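Local coordinates for phospholipase C-beta (PLC-beta) (Sepia officinalis, PDB 3QR0), which is a multidomain enzyme of the phospholipase C-beta family, joining PH, EF-hand, TIM-barrel and C2 domains in one chain that carries a bound calcium ion, at residues P679-K685 and A803-P808; D715-I721 and H733-D739; T640-V644 and K710-P714. One frame throughout, in Å; residues are numbered along the deposited sequence.

Contact 1 (P679-K685 and A803-P808); sequences PTDTVRK and AFEDDP
Thr682 and Pro679, at a 3-10 turn and the loop after it in the C2 domain, pack against the ring of Phe804, part of the connection between helix 793-800 and the C-terminal helix 808-815. This end is the tight one. Thr682 turns its methyl CG2 over one face of the ring, 4.2 Å from the Phe804 centroid and 27° off the normal, a CH-pi contact. Its OG1 passes 3.2 Å from Phe804 CE1, while Leu678 O and Gly677 N satisfy that hydroxyl. Pro679 CG adds an apolar touch 3.9 Å from Phe804 CE2, and Gln586 and Ile587 of helix 586-589 also meet the phenyl group, wedging it between the C2 and barrel parts of the fold.

A water joins Ala803 O to Arg684 N and Thr682 O, bridging backbones that do not bond directly. The arginine chain bends at chi3 (67°), bringing Arg684 NH1 to two oxygens: Phe804 O at 2.9 Å, lying in the guanidinium plane, and Asp806 OD1 at 2.8 Å, which offers its anti lone pair, tilted from that plane, with a weak second bond from NH2. The guanidinium and carboxylate planes stand 86° apart, so the salt bridge is not a flat paired one. Glu674 takes Arg684 NE, and glycerol molecules bond Arg684 NH2 and Asp806 OD1. On the looser, solvent side, the methylene CE of Lys685 lies 3.2 Å from Asp806 O.

Contact 2 (D715-I721 and H733-D739); sequences DLAVVRI and HRVMPLD
With CG of Arg720 trans to the main-chain nitrogen (chi1 -175°) and CG of His733 set between N and the carbonyl carbon (chi1 82°), the extended arginine reaches the imidazole across the strand pair. Arg720 NE donates to His733 ND1 over 3.0 Å in a nearly straight bond. The acceptor lies close to the guanidinium plane, whereas the donor is tilted 26° from the imidazole plane. ND1 being the acceptor is consistent with a proton on NE2, which makes a weak bond to Asn752 O.

The backbone evidence is that of an antiparallel hairpin: Val719 and Met736 form a hydrogen-bonded pair (Met736 N to Val719 O, 2.8 Å), as do Ile721 and Arg734. Beyond the last bridge, Leu738 N still donates to Ala717 O. On the face of Val719 and Ile721, apolar groups interlock: Val719 CG1 lies 3.7 Å from Met736 CB and 3.9 Å from Leu738 CD2, and Met736 CE reaches Ile721 CD1 at 3.8 Å.

That face packs on Ile654 and Ile656 of strand 650-660, inside the C2 sandwich. The other, with Val718 and Arg720, meets helix 605-613, and strand 669-676 flanks 718-721 on its far edge.

Contact 3 (T640-V644 and K710-P714); sequences TESTV and KVVLP
Thr643 and Val712 have the nearest CA atoms, 5.4 Å apart; the end-to-end directions of 641-644 and 710-713 are 56° apart, and no backbone bond joins them directly. Segment 640-644 has no regular structure, while 710-714 leaves strand 706-711 and turns at Val712, whose phi and psi are helical.

Val712 carries the centre. Its CG1, anti to the backbone N (chi1 164°), points at the main chain of the other segment and comes 3.3 Å from Ser642 O, with CG2 alongside near Glu641 O. Next to it, Val644 CG2 packs 3.7 Å from Leu713 CD2, and the same methyl touches Val712 CG1 more loosely. At the outer end Lys710 stretches out fully extended, crossing Thr643 at about a right angle. Here the packing is tight, Thr643 CG2 lying 3.5 Å from Lys710 CE.

Two waters supply the polar link. One accepts from both Lys710 NZ (2.7 Å) and Thr643 N, tying the charged end to the loop. The other accepts from Val644 N and donates to Val712 O, a bridge between main chains that stand too far apart to bond directly.

Each segment is also braced separately. Thr640 OG1 accepts from Ser642 N at 3.2 Å, forming an ST turn that shapes the start of the loop. In 710-714, Asp681 of contact 1 offers OD1 to Val712 N and OD2 to Leu713 N, so one carboxylate grips two successive N-H groups and fixes the turn that presents Val712.

Segment 640-644 follows helix 627-630 and precedes strand 650-660. The contact therefore folds the connection from the TIM barrel back onto the end of an edge strand of the C2 beta sandwich.

From the N terminus, segment 640-644 comes first and contact 3 closes its loop at 710-714, enclosing strands 650-660 and 669-676. Before that loop shuts, segment 679-685 opens contact 1, which closes much later at 803-808, so these two cross. Contact 2 begins directly after contact 3, at 715-721, and ends at 733-739; it is in series with contact 3 and nested inside the loop of contact 1. Contacts 1 and 3 meet through Asp681, and contacts 2 and 3 through packing of Leu738 against Pro714 O. Together they connect the hairpin of the C2 domain, its incoming linker and the C-terminal helical region.

Contact 1 (P679-K685 and A803-P808)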
# COMPACT_ATOMS: atom_id res chain seq x y z
N PRO A 679 -12.44 13.27 13.65
CA PRO A 679 -13.14 14.33 12.93
C PRO A 679 -12.53 15.71 13.19
O PRO A 679 -12.36 16.48 12.25
CB PRO A 679 -14.56 14.24 13.48
CG PRO A 679 -14.73 12.82 13.85
CD PRO A 679 -13.38 12.35 14.32
N THR A 680 -12.18 16.00 14.44
CA THR A 680 -11.59 17.29 14.81
C THR A 680 -10.19 17.52 14.19
O THR A 680 -9.74 18.66 14.10
CB THR A 680 -11.50 17.46 16.35
OG1 THR A 680 -11.31 18.84 16.68
CG2 THR A 680 -10.37 16.63 16.94
N ASP A 681 -9.53 16.45 13.78
CA ASP A 681 -8.19 16.53 13.17
C ASP A 681 -8.21 16.33 11.65
O ASP A 681 -7.16 16.36 11.01
CB ASP A 681 -7.27 15.46 13.78
CG ASP A 681 -7.00 15.68 15.25
OD1 ASP A 681 -7.05 16.83 15.71
OD2 ASP A 681 -6.73 14.69 15.97
N THR A 682 -9.39 16.12 11.08
CA THR A 682 -9.49 15.83 9.66
C THR A 682 -9.61 17.14 8.87
O THR A 682 -10.50 17.94 9.11
CB THR A 682 -10.67 14.88 9.38
OG1 THR A 682 -10.40 13.63 10.01
CG2 THR A 682 -10.86 14.68 7.88
N VAL A 683 -8.68 17.34 7.93
CA VAL A 683 -8.60 18.55 7.13
C VAL A 683 -8.51 18.18 5.66
O VAL A 683 -7.52 17.59 5.21
CB VAL A 683 -7.36 19.39 7.52
CG1 VAL A 683 -7.26 20.64 6.64
CG2 VAL A 683 -7.40 19.77 9.00
N ARG A 684 -9.56 18.53 4.91
CA ARG A 684 -9.60 18.31 3.47
C ARG A 684 -9.88 19.60 2.71
O ARG A 684 -10.60 20.46 3.20
CB ARG A 684 -10.67 17.28 3.14
CG ARG A 684 -10.37 15.90 3.70
CD ARG A 684 -11.17 14.83 2.99
NE ARG A 684 -10.74 14.67 1.61
CZ ARG A 684 -11.40 13.96 0.69
NH1 ARG A 684 -12.53 13.32 0.99
NH2 ARG A 684 -10.92 13.90 -0.54
N LYS A 685 -9.31 19.70 1.52
CA LYS A 685 -9.53 20.82 0.60
C LYS A 685 -9.23 22.19 1.23
O LYS A 685 -9.96 23.15 1.01
CB LYS A 685 -10.97 20.81 0.06
CG LYS A 685 -11.41 19.51 -0.58
CD LYS A 685 -10.63 19.20 -1.86
CE LYS A 685 -11.21 17.96 -2.55
NZ LYS A 685 -10.29 17.38 -3.57
N ALA A 803 -16.40 16.75 7.80
CA ALA A 803 -14.96 16.98 7.54
C ALA A 803 -14.32 15.93 6.61
O ALA A 803 -13.32 16.23 5.95
CB ALA A 803 -14.19 17.04 8.85
N PHE A 804 -14.87 14.72 6.57
CA PHE A 804 -14.34 13.64 5.72
C PHE A 804 -14.75 13.72 4.25
O PHE A 804 -14.13 13.07 3.39
CB PHE A 804 -14.76 12.29 6.28
CG PHE A 804 -14.18 12.00 7.62
CD1 PHE A 804 -12.88 11.50 7.74
CD2 PHE A 804 -14.90 12.25 8.78
CE1 PHE A 804 -12.33 11.24 8.98
CE2 PHE A 804 -14.35 11.99 10.02
CZ PHE A 804 -13.07 11.49 10.13
N GLU A 805 -15.79 14.49 3.95
CA GLU A 805 -16.36 14.52 2.61
C GLU A 805 -15.43 15.22 1.63
O GLU A 805 -14.56 16.00 2.02
CB GLU A 805 -17.73 15.21 2.61
CG GLU A 805 -18.80 14.47 3.42
CD GLU A 805 -19.14 13.10 2.85
OE1 GLU A 805 -19.13 12.94 1.61
OE2 GLU A 805 -19.41 12.17 3.65
N ASP A 806 -15.62 14.92 0.34
CA ASP A 806 -14.84 15.54 -0.74
C ASP A 806 -15.02 17.07 -0.80
O ASP A 806 -14.14 17.77 -1.29
CB ASP A 806 -15.21 14.92 -2.09
CG ASP A 806 -14.70 13.49 -2.25
OD1 ASP A 806 -14.04 12.94 -1.33
OD2 ASP A 806 -14.94 12.91 -3.33
N ASP A 807 -16.16 17.57 -0.31
CA ASP A 807 -16.41 19.00 -0.17
C ASP A 807 -17.03 19.26 1.21
O ASP A 807 -18.26 19.30 1.34
CB ASP A 807 -17.33 19.49 -1.30
CG ASP A 807 -17.52 21.00 -1.30
OD1 ASP A 807 -17.19 21.67 -0.30
OD2 ASP A 807 -18.02 21.53 -2.32
N PRO A 808 -16.18 19.40 2.25
CA PRO A 808 -16.65 19.50 3.63
C PRO A 808 -17.65 20.62 3.86
O PRO A 808 -18.67 20.41 4.52
CB PRO A 808 -15.37 19.75 4.43
CG PRO A 808 -14.29 19.17 3.60
CD PRO A 808 -14.71 19.40 2.18
O HOH W 1 -12.04 18.65 6.43

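Contact 2 (D715-I721 and H733-D739)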
# COMPACT_ATOMS: atom_id res chain seq x y z
N ASP A 715 -1.81 9.60 16.91
CA ASP A 715 -1.66 8.18 16.56
C ASP A 715 -2.83 7.60 15.77
O ASP A 715 -2.70 6.51 15.23
CB ASP A 715 -1.37 7.33 17.81
CG ASP A 715 0.04 7.55 18.36
OD1 ASP A 715 0.90 8.12 17.64
OD2 ASP A 715 0.29 7.14 19.52
N LEU A 716 -3.95 8.31 15.69
CA LEU A 716 -5.06 7.93 14.82
C LEU A 716 -5.03 8.65 13.46
O LEU A 716 -5.89 8.42 12.60
CB LEU A 716 -6.41 8.20 15.50
CG LEU A 716 -6.82 7.26 16.65
CD1 LEU A 716 -8.12 7.74 17.26
CD2 LEU A 716 -6.96 5.82 16.17
N ALA A 717 -4.03 9.50 13.25
CA ALA A 717 -4.01 10.40 12.10
C ALA A 717 -2.91 10.09 11.10
O ALA A 717 -1.86 9.54 11.45
CB ALA A 717 -3.88 11.84 12.57
N VAL A 718 -3.15 10.47 9.85
CA VAL A 718 -2.13 10.47 8.82
C VAL A 718 -2.13 11.82 8.12
O VAL A 718 -3.17 12.48 8.02
CB VAL A 718 -2.37 9.35 7.79
CG1 VAL A 718 -2.45 8.01 8.49
CG2 VAL A 718 -3.65 9.61 6.97
N VAL A 719 -0.96 12.23 7.65
CA VAL A 719 -0.83 13.38 6.77
C VAL A 719 -0.56 12.84 5.38
O VAL A 719 0.10 11.79 5.21
CB VAL A 719 0.27 14.37 7.25
CG1 VAL A 719 1.66 13.72 7.22
CG2 VAL A 719 0.24 15.64 6.42
N ARG A 720 -1.10 13.52 4.37
CA ARG A 720 -1.04 13.04 3.01
C ARG A 720 -0.67 14.15 2.04
O ARG A 720 -1.30 15.21 2.06
CB ARG A 720 -2.39 12.45 2.60
CG ARG A 720 -2.37 11.81 1.24
CD ARG A 720 -3.67 11.09 0.96
NE ARG A 720 -3.73 10.62 -0.42
CZ ARG A 720 -4.74 10.82 -1.26
NH1 ARG A 720 -5.83 11.50 -0.90
NH2 ARG A 720 -4.66 10.35 -2.49
N ILE A 721 0.33 13.90 1.21
CA ILE A 721 0.72 14.80 0.12
C ILE A 721 0.14 14.27 -1.19
O ILE A 721 0.33 13.10 -1.51
CB ILE A 721 2.26 14.90 0.01
CG1 ILE A 721 2.84 15.64 1.22
CG2 ILE A 721 2.67 15.63 -1.28
CD1 ILE A 721 4.39 15.71 1.23
N HIS A 733 0.94 10.48 -4.84
CA HIS A 733 0.69 10.85 -3.46
C HIS A 733 1.63 10.11 -2.52
O HIS A 733 2.40 9.24 -2.93
CB HIS A 733 -0.77 10.55 -3.10
CG HIS A 733 -1.03 9.12 -2.74
ND1 HIS A 733 -1.66 8.75 -1.57
CD2 HIS A 733 -0.71 7.97 -3.38
CE1 HIS A 733 -1.72 7.43 -1.51
NE2 HIS A 733 -1.16 6.93 -2.59
N ARG A 734 1.56 10.48 -1.24
CA ARG A 734 2.27 9.76 -0.19
C ARG A 734 1.55 9.94 1.14
O ARG A 734 1.27 11.07 1.54
CB ARG A 734 3.72 10.24 -0.09
CG ARG A 734 4.61 9.40 0.82
CD ARG A 734 4.83 8.00 0.27
NE ARG A 734 5.66 7.20 1.17
CZ ARG A 734 6.98 7.05 1.07
NH1 ARG A 734 7.67 7.61 0.07
NH2 ARG A 734 7.61 6.31 1.97
N VAL A 735 1.25 8.82 1.81
CA VAL A 735 0.61 8.83 3.11
C VAL A 735 1.67 8.62 4.19
O VAL A 735 2.47 7.69 4.11
CB VAL A 735 -0.47 7.72 3.20
CG1 VAL A 735 -1.03 7.61 4.62
CG2 VAL A 735 -1.60 8.00 2.22
N MET A 736 1.69 9.51 5.18
CA MET A 736 2.65 9.46 6.27
C MET A 736 1.91 9.45 7.61
O MET A 736 1.45 10.49 8.06
CB MET A 736 3.58 10.68 6.18
CG MET A 736 4.51 10.67 4.98
SD MET A 736 5.42 12.21 4.80
CE MET A 736 4.13 13.29 4.19
N PRO A 737 1.78 8.27 8.23
CA PRO A 737 1.15 8.21 9.56
C PRO A 737 1.94 9.04 10.56
O PRO A 737 3.16 9.04 10.52
CB PRO A 737 1.22 6.72 9.91
CG PRO A 737 1.34 6.03 8.59
CD PRO A 737 2.18 6.94 7.77
N LEU A 738 1.24 9.76 11.44
CA LEU A 738 1.92 10.64 12.41
C LEU A 738 2.62 9.84 13.50
O LEU A 738 3.54 10.34 14.13
CB LEU A 738 0.95 11.63 13.05
CG LEU A 738 0.17 12.58 12.13
CD1 LEU A 738 -0.43 13.70 12.97
CD2 LEU A 738 1.04 13.14 11.01
N ASP A 739 2.16 8.60 13.72
CA ASP A 739 2.89 7.65 14.56
C ASP A 739 4.20 7.31 13.84
O ASP A 739 4.20 6.58 12.85
CB ASP A 739 2.03 6.39 14.78
CG ASP A 739 2.72 5.34 15.66
OD1 ASP A 739 2.22 4.19 15.69
OD2 ASP A 739 3.73 5.65 16.32
O HOH W 2 -0.64 7.66 12.99

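Contact 3 (T640-V644 and K710-P714)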
# COMPACT_ATOMS: atom_id res chain seq x y z
N THR A 640 -14.52 14.03 20.44
CA THR A 640 -13.92 15.05 21.30
C THR A 640 -13.16 16.09 20.47
O THR A 640 -12.55 15.76 19.45
CB THR A 640 -12.95 14.43 22.33
OG1 THR A 640 -12.42 15.47 23.17
CG2 THR A 640 -11.80 13.71 21.66
N GLU A 641 -13.24 17.35 20.90
CA GLU A 641 -12.49 18.45 20.27
C GLU A 641 -11.39 18.97 21.20
O GLU A 641 -10.76 19.98 20.92
CB GLU A 641 -13.44 19.59 19.91
CG GLU A 641 -14.66 19.15 19.11
CD GLU A 641 -15.47 20.32 18.60
OE1 GLU A 641 -14.96 21.06 17.73
OE2 GLU A 641 -16.61 20.51 19.08
N SER A 642 -11.17 18.26 22.31
CA SER A 642 -10.19 18.67 23.31
C SER A 642 -9.15 17.57 23.49
O SER A 642 -9.35 16.43 23.05
CB SER A 642 -10.88 18.95 24.64
OG SER A 642 -11.59 17.81 25.08
N THR A 643 -8.05 17.91 24.14
CA THR A 643 -6.97 16.95 24.37
C THR A 643 -7.46 15.77 25.21
O THR A 643 -8.31 15.93 26.09
CB THR A 643 -5.75 17.60 25.05
OG1 THR A 643 -6.12 18.07 26.34
CG2 THR A 643 -5.22 18.76 24.22
N VAL A 644 -6.94 14.59 24.91
CA VAL A 644 -7.31 13.37 25.61
C VAL A 644 -6.28 13.09 26.70
O VAL A 644 -5.08 13.10 26.43
CB VAL A 644 -7.40 12.18 24.62
CG1 VAL A 644 -7.68 10.87 25.35
CG2 VAL A 644 -8.46 12.45 23.57
N LYS A 710 -3.24 22.15 15.95
CA LYS A 710 -3.51 21.24 17.06
C LYS A 710 -4.07 19.92 16.55
O LYS A 710 -5.23 19.85 16.15
CB LYS A 710 -4.49 21.87 18.04
CG LYS A 710 -4.77 21.00 19.27
CD LYS A 710 -5.69 21.70 20.27
CE LYS A 710 -5.81 20.89 21.56
NZ LYS A 710 -6.82 21.48 22.50
N VAL A 711 -3.25 18.89 16.58
CA VAL A 711 -3.70 17.54 16.29
C VAL A 711 -3.99 16.84 17.62
O VAL A 711 -3.07 16.46 18.34
CB VAL A 711 -2.64 16.75 15.50
CG1 VAL A 711 -3.18 15.37 15.12
CG2 VAL A 711 -2.21 17.53 14.26
N VAL A 712 -5.28 16.70 17.93
CA VAL A 712 -5.71 16.11 19.20
C VAL A 712 -5.22 14.67 19.41
O VAL A 712 -4.75 14.34 20.50
CB VAL A 712 -7.25 16.14 19.34
CG1 VAL A 712 -7.71 15.20 20.45
CG2 VAL A 712 -7.72 17.57 19.60
N LEU A 713 -5.31 13.83 18.38
CA LEU A 713 -4.94 12.42 18.49
C LEU A 713 -4.01 11.99 17.35
O LEU A 713 -4.45 11.38 16.37
CB LEU A 713 -6.19 11.53 18.54
CG LEU A 713 -6.17 10.40 19.58
CD1 LEU A 713 -4.95 9.52 19.43
CD2 LEU A 713 -6.25 10.98 20.99
N PRO A 714 -2.72 12.32 17.47
CA PRO A 714 -1.76 12.01 16.41
C PRO A 714 -1.72 10.54 15.97
O PRO A 714 -1.62 10.27 14.78
CB PRO A 714 -0.42 12.43 17.01
CG PRO A 714 -0.77 13.51 17.96
CD PRO A 714 -2.09 13.10 18.55
O HOH W 3 -8.12 20.82 24.82
O HOH W 4 -4.78 14.54 23.22